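Local coordinates for endo-beta-mannanase (Opitutaceae bacterium TAV5, PDB 7BOB), which probably hydrolyses beta-1,4-mannosidic linkages as a homotrimeric family 5 glycoside hydrolase, releasing mannose from the ends of manno-oligosaccharides in the termite hindgut, at residues M33-P38 / W63-P68; E459-V464 / S485-A490. All coordinates share one frame; numbering follows the deposited sequence.

Contact 1 of 2, residues M33-P38 / W63-P68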
ATOM      1  N   MET A  33       4.088  -9.767  37.094  1.00 46.84           N
ATOM      2  CA  MET A  33       4.271  -9.366  38.493  1.00 47.88           C
ATOM      3  C   MET A  33       3.053  -9.671  39.360  1.00 46.64           C
ATOM      4  O   MET A  33       3.197 -10.158  40.485  1.00 50.80           O
ATOM      5  CB  MET A  33       4.581  -7.874  38.575  1.00 43.53           C
ATOM      6  CG  MET A  33       4.655  -7.353  39.997  1.00 43.98           C
ATOM      7  SD  MET A  33       4.883  -5.559  40.075  1.00 51.48           S
ATOM      8  CE  MET A  33       3.293  -5.003  39.445  1.00 46.33           C
ATOM      9  N   TRP A  34       1.852  -9.350  38.879  1.00 46.73           N
ATOM     10  CA  TRP A  34       0.656  -9.536  39.688  1.00 48.59           C
ATOM     11  C   TRP A  34       0.397 -11.004  39.990  1.00 53.05           C
ATOM     12  O   TRP A  34      -0.138 -11.329  41.065  1.00 52.17           O
ATOM     13  CB  TRP A  34      -0.551  -8.907  38.999  1.00 42.32           C
ATOM     14  CG  TRP A  34      -0.379  -7.428  38.829  1.00 44.86           C
ATOM     15  CD1 TRP A  34      -0.155  -6.753  37.656  1.00 47.52           C
ATOM     16  CD2 TRP A  34      -0.394  -6.432  39.868  1.00 47.84           C
ATOM     17  NE1 TRP A  34      -0.042  -5.403  37.902  1.00 47.45           N
ATOM     18  CE2 TRP A  34      -0.185  -5.178  39.248  1.00 47.93           C
ATOM     19  CE3 TRP A  34      -0.573  -6.479  41.261  1.00 45.65           C
ATOM     20  CZ2 TRP A  34      -0.139  -3.976  39.975  1.00 51.30           C
ATOM     21  CZ3 TRP A  34      -0.534  -5.290  41.984  1.00 48.17           C
ATOM     22  CH2 TRP A  34      -0.318  -4.053  41.340  1.00 50.36           C
ATOM     23  N   GLN A  35       0.781 -11.903  39.077  1.00 48.91           N
ATOM     24  CA  GLN A  35       0.580 -13.340  39.306  1.00 49.46           C
ATOM     25  C   GLN A  35       1.692 -13.928  40.167  1.00 49.50           C
ATOM     26  O   GLN A  35       1.428 -14.721  41.071  1.00 51.93           O
ATOM     27  CB  GLN A  35       0.521 -14.090  37.969  1.00 49.26           C
ATOM     28  CG  GLN A  35      -0.574 -13.635  37.012  1.00 49.00           C
ATOM     29  CD  GLN A  35      -1.970 -14.008  37.515  1.00 53.97           C
ATOM     30  OE1 GLN A  35      -2.132 -14.917  38.337  1.00 50.02           O
ATOM     31  NE2 GLN A  35      -2.986 -13.328  36.987  1.00 54.00           N
ATOM     32  N   ALA A  36       2.946 -13.554  39.901  1.00 49.07           N
ATOM     33  CA  ALA A  36       4.049 -14.167  40.629  1.00 52.05           C
ATOM     34  C   ALA A  36       4.244 -13.555  42.018  1.00 53.68           C
ATOM     35  O   ALA A  36       4.719 -14.245  42.928  1.00 51.45           O
ATOM     36  CB  ALA A  36       5.336 -14.057  39.806  1.00 46.49           C
ATOM     37  N   TRP A  37       3.874 -12.278  42.193  1.00 56.70           N
ATOM     38  CA  TRP A  37       4.034 -11.450  43.390  1.00 53.38           C
ATOM     39  C   TRP A  37       5.243 -11.824  44.248  1.00 53.00           C
ATOM     40  O   TRP A  37       5.077 -12.427  45.313  1.00 55.78           O
ATOM     41  CB  TRP A  37       2.764 -11.504  44.242  1.00 47.94           C
ATOM     42  CG  TRP A  37       2.641 -10.303  45.167  1.00 56.63           C
ATOM     43  CD1 TRP A  37       2.588 -10.317  46.533  1.00 52.61           C
ATOM     44  CD2 TRP A  37       2.574  -8.918  44.778  1.00 49.50           C
ATOM     45  NE1 TRP A  37       2.476  -9.029  47.017  1.00 54.17           N
ATOM     46  CE2 TRP A  37       2.455  -8.158  45.957  1.00 54.52           C
ATOM     47  CE3 TRP A  37       2.570  -8.256  43.548  1.00 52.18           C
ATOM     48  CZ2 TRP A  37       2.361  -6.764  45.939  1.00 57.03           C
ATOM     49  CZ3 TRP A  37       2.474  -6.875  43.529  1.00 51.31           C
ATOM     50  CH2 TRP A  37       2.375  -6.145  44.709  1.00 54.08           C
ATOM     51  N   PRO A  38       6.470 -11.504  43.818  1.00 51.20           N
ATOM     52  CA  PRO A  38       7.640 -11.704  44.693  1.00 52.43           C
ATOM     53  C   PRO A  38       7.808 -10.483  45.594  1.00 53.06           C
ATOM     54  O   PRO A  38       8.553  -9.528  45.305  1.00 53.35           O
ATOM     55  CB  PRO A  38       8.783 -11.861  43.688  1.00 50.41           C
ATOM     56  CG  PRO A  38       8.379 -10.947  42.540  1.00 50.77           C
ATOM     57  CD  PRO A  38       6.853 -10.962  42.498  1.00 51.25           C
ATOM     58  N   TRP A  63      -4.734  -5.310  33.119  1.00 44.52           N
ATOM     59  CA  TRP A  63      -6.176  -5.564  33.112  1.00 49.31           C
ATOM     60  C   TRP A  63      -6.560  -7.039  33.177  1.00 51.14           C
ATOM     61  O   TRP A  63      -7.429  -7.379  33.994  1.00 51.54           O
ATOM     62  CB  TRP A  63      -6.797  -4.910  31.871  1.00 49.90           C
ATOM     63  CG  TRP A  63      -8.282  -4.752  31.920  1.00 51.08           C
ATOM     64  CD1 TRP A  63      -9.120  -5.135  32.926  1.00 54.19           C
ATOM     65  CD2 TRP A  63      -9.110  -4.148  30.913  1.00 50.66           C
ATOM     66  NE1 TRP A  63     -10.419  -4.816  32.606  1.00 54.66           N
ATOM     67  CE2 TRP A  63     -10.439  -4.211  31.374  1.00 53.69           C
ATOM     68  CE3 TRP A  63      -8.855  -3.573  29.663  1.00 49.88           C
ATOM     69  CZ2 TRP A  63     -11.511  -3.706  30.641  1.00 48.05           C
ATOM     70  CZ3 TRP A  63      -9.921  -3.079  28.932  1.00 53.05           C
ATOM     71  CH2 TRP A  63     -11.237  -3.150  29.430  1.00 54.09           C
ATOM     72  N   PRO A  64      -6.007  -7.948  32.357  1.00 52.60           N
ATOM     73  CA  PRO A  64      -6.389  -9.366  32.504  1.00 49.94           C
ATOM     74  C   PRO A  64      -6.186  -9.887  33.910  1.00 54.06           C
ATOM     75  O   PRO A  64      -7.003 -10.687  34.392  1.00 53.02           O
ATOM     76  CB  PRO A  64      -5.474 -10.090  31.511  1.00 50.59           C
ATOM     77  CG  PRO A  64      -4.348  -9.086  31.208  1.00 46.82           C
ATOM     78  CD  PRO A  64      -5.031  -7.760  31.265  1.00 49.09           C
ATOM     79  N   ASP A  65      -5.119  -9.450  34.590  1.00 50.18           N
ATOM     80  CA  ASP A  65      -4.878  -9.927  35.946  1.00 50.26           C
ATOM     81  C   ASP A  65      -6.025  -9.540  36.864  1.00 50.56           C
ATOM     82  O   ASP A  65      -6.424 -10.319  37.739  1.00 52.63           O
ATOM     83  CB  ASP A  65      -3.562  -9.352  36.484  1.00 51.15           C
ATOM     84  CG  ASP A  65      -2.332  -9.894  35.770  1.00 48.39           C
ATOM     85  OD1 ASP A  65      -2.263 -11.103  35.475  1.00 50.60           O
ATOM     86  OD2 ASP A  65      -1.404  -9.101  35.532  1.00 54.43           O
ATOM     87  N   PHE A  66      -6.578  -8.345  36.669  1.00 50.67           N
ATOM     88  CA  PHE A  66      -7.506  -7.769  37.637  1.00 51.14           C
ATOM     89  C   PHE A  66      -8.971  -8.042  37.302  1.00 54.89           C
ATOM     90  O   PHE A  66      -9.817  -7.973  38.201  1.00 55.67           O
ATOM     91  CB  PHE A  66      -7.283  -6.253  37.754  1.00 48.22           C
ATOM     92  CG  PHE A  66      -6.085  -5.865  38.596  1.00 51.97           C
ATOM     93  CD1 PHE A  66      -4.794  -5.925  38.070  1.00 50.56           C
ATOM     94  CD2 PHE A  66      -6.248  -5.437  39.926  1.00 49.46           C
ATOM     95  CE1 PHE A  66      -3.677  -5.564  38.843  1.00 49.70           C
ATOM     96  CE2 PHE A  66      -5.135  -5.077  40.705  1.00 52.94           C
ATOM     97  CZ  PHE A  66      -3.850  -5.145  40.170  1.00 48.05           C
ATOM     98  N   GLU A  67      -9.300  -8.346  36.049  1.00 50.58           N
ATOM     99  CA  GLU A  67     -10.663  -8.707  35.658  1.00 53.84           C
ATOM    100  C   GLU A  67     -10.627  -9.947  34.776  1.00 53.50           C
ATOM    101  O   GLU A  67     -10.878  -9.872  33.568  1.00 52.72           O
ATOM    102  CB  GLU A  67     -11.363  -7.552  34.941  1.00 53.47           C
ATOM    103  CG  GLU A  67     -12.872  -7.690  34.960  1.00 57.59           C
ATOM    104  CD  GLU A  67     -13.574  -6.582  34.223  1.00 56.89           C
ATOM    105  OE1 GLU A  67     -12.944  -5.539  33.962  1.00 54.72           O
ATOM    106  OE2 GLU A  67     -14.762  -6.759  33.893  1.00 62.33           O
ATOM    107  N   PRO A  68     -10.308 -11.110  35.354  1.00 52.47           N
ATOM    108  CA  PRO A  68     -10.201 -12.331  34.540  1.00 52.00           C
ATOM    109  C   PRO A  68     -11.516 -12.774  33.922  1.00 54.91           C
ATOM    110  O   PRO A  68     -11.490 -13.507  32.925  1.00 57.12           O
ATOM    111  CB  PRO A  68      -9.679 -13.376  35.535  1.00 55.70           C
ATOM    112  CG  PRO A  68     -10.045 -12.827  36.880  1.00 55.92           C
ATOM    113  CD  PRO A  68      -9.929 -11.345  36.755  1.00 53.36           C
TER
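Phe66 points the edge of its ring at one face of the Trp34 indole, in a T-shaped aromatic pair. The contact belongs to the (beta/alpha)8 barrel of this family 5 enzyme. It joins the short helix 33-36, which follows strand 20-23, to the short helix 63-66, which follows strand 56-62. The Phe66 ring and the six-membered ring of Trp34 lie with planes 77° apart and centroids 4.8 Å apart. Phe66 CE1 sits over the middle of the indole, 3.5 Å from Trp34 CE2. Met33 CE covers the opposite face, toward the rim, so the indole is held between a ring edge and a methyl group. Trp34 NE1 is hydrogen-bonded to the Phe60 carbonyl, which helps to fix the rotation of the ring.

Asp65 comes in at the edge of the indole, with OD2 3.4 Å from Trp34 CD1. The same OD2 forms a salt bridge with Arg62. Gln35 reaches the other carboxylate oxygen because its chain bends at chi2 (-69°). The amide and carboxylate planes are 57° apart. Gln35 NE2 donates a nearly straight hydrogen bond of 2.8 Å to Asp65 OD1, on the anti side and well out of the carboxylate plane.

Contact 2 of 2, residues E459-V464 / S485-A490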
ATOM      1  N   GLU A 459      -3.425  35.554   8.569  1.00 58.57           N
ATOM      2  CA  GLU A 459      -2.810  35.828   9.859  1.00 58.35           C
ATOM      3  C   GLU A 459      -1.305  35.975   9.719  1.00 59.17           C
ATOM      4  O   GLU A 459      -0.715  36.893  10.296  1.00 59.91           O
ATOM      5  CB  GLU A 459      -3.161  34.730  10.863  1.00 59.33           C
ATOM      6  CG  GLU A 459      -2.612  34.958  12.271  1.00 66.19           C
ATOM      7  CD  GLU A 459      -3.470  35.893  13.121  1.00 68.98           C
ATOM      8  OE1 GLU A 459      -3.114  36.107  14.306  1.00 68.65           O
ATOM      9  OE2 GLU A 459      -4.487  36.413  12.608  1.00 71.57           O
ATOM     10  N   LEU A 460      -0.670  35.102   8.934  1.00 56.01           N
ATOM     11  CA  LEU A 460       0.756  35.263   8.669  1.00 56.32           C
ATOM     12  C   LEU A 460       1.048  36.626   8.054  1.00 58.14           C
ATOM     13  O   LEU A 460       2.077  37.241   8.357  1.00 57.36           O
ATOM     14  CB  LEU A 460       1.250  34.149   7.751  1.00 57.35           C
ATOM     15  CG  LEU A 460       1.528  32.820   8.447  1.00 54.44           C
ATOM     16  CD1 LEU A 460       1.443  31.682   7.433  1.00 55.54           C
ATOM     17  CD2 LEU A 460       2.897  32.861   9.108  1.00 53.71           C
ATOM     18  N   HIS A 461       0.147  37.122   7.204  1.00 57.20           N
ATOM     19  CA  HIS A 461       0.326  38.443   6.602  1.00 61.79           C
ATOM     20  C   HIS A 461       0.353  39.527   7.678  1.00 63.87           C
ATOM     21  O   HIS A 461       1.309  40.308   7.779  1.00 64.25           O
ATOM     22  CB  HIS A 461      -0.796  38.694   5.583  1.00 58.98           C
ATOM     23  CG  HIS A 461      -0.765  40.052   4.956  1.00 65.86           C
ATOM     24  ND1 HIS A 461      -0.103  40.315   3.774  1.00 65.70           N
ATOM     25  CD2 HIS A 461      -1.320  41.226   5.345  1.00 71.37           C
ATOM     26  CE1 HIS A 461      -0.246  41.591   3.466  1.00 65.74           C
ATOM     27  NE2 HIS A 461      -0.982  42.166   4.402  1.00 67.81           N
ATOM     28  N   SER A 462      -0.679  39.556   8.519  1.00 63.44           N
ATOM     29  CA  SER A 462      -0.770  40.557   9.572  1.00 64.99           C
ATOM     30  C   SER A 462       0.404  40.458  10.549  1.00 65.58           C
ATOM     31  O   SER A 462       0.948  41.481  10.981  1.00 67.03           O
ATOM     32  CB  SER A 462      -2.110  40.404  10.290  1.00 59.30           C
ATOM     33  OG  SER A 462      -2.005  40.872  11.614  1.00 73.74           O
ATOM     34  N   TRP A 463       0.805  39.237  10.907  1.00 63.86           N
ATOM     35  CA  TRP A 463       2.020  39.054  11.700  1.00 59.19           C
ATOM     36  C   TRP A 463       3.245  39.646  10.999  1.00 60.96           C
ATOM     37  O   TRP A 463       4.054  40.347  11.627  1.00 61.90           O
ATOM     38  CB  TRP A 463       2.236  37.567  11.992  1.00 55.67           C
ATOM     39  CG  TRP A 463       3.494  37.298  12.773  1.00 55.61           C
ATOM     40  CD1 TRP A 463       3.663  37.446  14.110  1.00 58.61           C
ATOM     41  CD2 TRP A 463       4.755  36.831  12.261  1.00 55.37           C
ATOM     42  NE1 TRP A 463       4.944  37.109  14.474  1.00 58.91           N
ATOM     43  CE2 TRP A 463       5.637  36.724  13.360  1.00 51.93           C
ATOM     44  CE3 TRP A 463       5.216  36.477  10.985  1.00 54.83           C
ATOM     45  CZ2 TRP A 463       6.957  36.290  13.228  1.00 50.34           C
ATOM     46  CZ3 TRP A 463       6.537  36.049  10.850  1.00 54.60           C
ATOM     47  CH2 TRP A 463       7.392  35.959  11.968  1.00 57.48           C
ATOM     48  N   VAL A 464       3.411  39.375   9.702  1.00 58.64           N
ATOM     49  CA  VAL A 464       4.561  39.923   8.980  1.00 60.27           C
ATOM     50  C   VAL A 464       4.474  41.443   8.922  1.00 60.67           C
ATOM     51  O   VAL A 464       5.492  42.139   8.986  1.00 61.60           O
ATOM     52  CB  VAL A 464       4.673  39.309   7.568  1.00 60.18           C
ATOM     53  CG1 VAL A 464       5.738  40.041   6.747  1.00 58.33           C
ATOM     54  CG2 VAL A 464       4.979  37.798   7.617  1.00 53.48           C
ATOM     55  N   SER A 485      -0.262  35.394  -3.057  1.00 53.62           N
ATOM     56  CA  SER A 485       0.520  36.218  -3.984  1.00 53.33           C
ATOM     57  C   SER A 485       0.890  37.571  -3.381  1.00 53.97           C
ATOM     58  O   SER A 485       2.014  38.044  -3.564  1.00 55.52           O
ATOM     59  CB  SER A 485      -0.233  36.422  -5.302  1.00 51.79           C
ATOM     60  OG  SER A 485      -0.424  35.195  -5.983  1.00 53.78           O
ATOM     61  N   ARG A 486      -0.038  38.211  -2.666  1.00 56.94           N
ATOM     62  CA  ARG A 486       0.293  39.477  -2.007  1.00 59.62           C
ATOM     63  C   ARG A 486       1.275  39.286  -0.862  1.00 59.06           C
ATOM     64  O   ARG A 486       2.025  40.214  -0.541  1.00 62.74           O
ATOM     65  CB  ARG A 486      -0.974  40.172  -1.493  1.00 59.40           C
ATOM     66  CG  ARG A 486      -1.988  40.413  -2.602  1.00 68.71           C
ATOM     67  CD  ARG A 486      -3.112  41.355  -2.187  1.00 75.21           C
ATOM     68  NE  ARG A 486      -3.986  40.763  -1.169  1.00 82.12           N
ATOM     69  CZ  ARG A 486      -5.225  40.316  -1.397  1.00 77.90           C
ATOM     70  NH1 ARG A 486      -5.753  40.379  -2.624  1.00 79.04           N
ATOM     71  NH2 ARG A 486      -5.932  39.797  -0.395  1.00 73.32           N
ATOM     72  N   LEU A 487       1.288  38.108  -0.227  1.00 57.63           N
ATOM     73  CA  LEU A 487       2.229  37.881   0.865  1.00 54.65           C
ATOM     74  C   LEU A 487       3.599  37.462   0.351  1.00 55.98           C
ATOM     75  O   LEU A 487       4.624  37.989   0.797  1.00 56.17           O
ATOM     76  CB  LEU A 487       1.691  36.826   1.823  1.00 57.52           C
ATOM     77  CG  LEU A 487       2.543  36.578   3.072  1.00 55.83           C
ATOM     78  CD1 LEU A 487       2.956  37.894   3.724  1.00 58.28           C
ATOM     79  CD2 LEU A 487       1.776  35.711   4.049  1.00 52.86           C
ATOM     80  N   VAL A 488       3.647  36.506  -0.575  1.00 53.74           N
ATOM     81  CA  VAL A 488       4.933  36.124  -1.144  1.00 54.90           C
ATOM     82  C   VAL A 488       5.506  37.266  -1.985  1.00 53.47           C
ATOM     83  O   VAL A 488       6.722  37.492  -2.000  1.00 51.54           O
ATOM     84  CB  VAL A 488       4.779  34.831  -1.964  1.00 54.16           C
ATOM     85  CG1 VAL A 488       5.989  34.634  -2.900  1.00 47.95           C
ATOM     86  CG2 VAL A 488       4.592  33.644  -1.042  1.00 53.02           C
ATOM     87  N   GLY A 489       4.641  38.004  -2.680  1.00 50.43           N
ATOM     88  CA  GLY A 489       5.071  39.056  -3.576  1.00 52.69           C
ATOM     89  C   GLY A 489       5.260  38.639  -5.022  1.00 56.42           C
ATOM     90  O   GLY A 489       6.106  39.214  -5.712  1.00 51.02           O
ATOM     91  N   ALA A 490       4.490  37.663  -5.506  1.00 54.19           N
ATOM     92  CA  ALA A 490       4.663  37.090  -6.831  1.00 54.60           C
ATOM     93  C   ALA A 490       3.411  36.292  -7.174  1.00 53.37           C
ATOM     94  O   ALA A 490       2.713  35.814  -6.281  1.00 52.75           O
ATOM     95  CB  ALA A 490       5.905  36.199  -6.891  1.00 52.56           C
TER
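Leu487 packs against Leu460, His461 and Val464, and every close side-chain contact between segments 459-464 and 485-490 goes through it. Its CG is anti to the backbone N (chi1 -176°), and this extends the two methyl groups toward the other helix. They separate there. CD2 meets Leu460 CB at 4.1 Å, and CD1 lies 4.4 Å from Val464 CG2. Leu460 and Val464 are one helical turn apart, so the branched end of Leu487 spans that turn. The partly exposed His461 runs past Leu487 in the opposite direction, and its ND1 is in van der Waals contact with Leu487 CD1 at 3.9 Å.

The leucine also packs against the backbone. CD2 is 3.8 Å from His461 N, and CD1 is 3.9 Å from His461 CA.

Both helices pack on the mixed sheet of the C-terminal domain. Helix 454-465 links the neighbouring parallel strands 444-448 and 469-473 in a beta-alpha-beta crossover. Trp472 and Val551, on strands 469-473 and 549-554, also touch Leu487.

No hydrogen bond crosses between the segments. Gly489, with positive phi (93°), is the first residue to leave helical backbone angles. Gly489 N and Ala490 N both bond to Ser485 O, at 2.8 Å and 3.2 Å.

In the fold
The two contacts share no helix or strand and lie on opposite sides of the chain's centre. Their centres are 60 Å apart, and their nearest atoms are about 42 Å apart. Contact 1 belongs to the (beta/alpha)8 barrel, contact 2 to the C-terminal domain. Both are mainly buried, and each has one more accessible residue, Gln35 or His461. Each pairs two helical segments, but the chemistry differs. Contact 1 combines aromatic packing with a hydrogen bond to a carboxylate that an arginine also holds. Contact 2 is aliphatic, with a histidine at its border. No other chain of the trimer touches either contact.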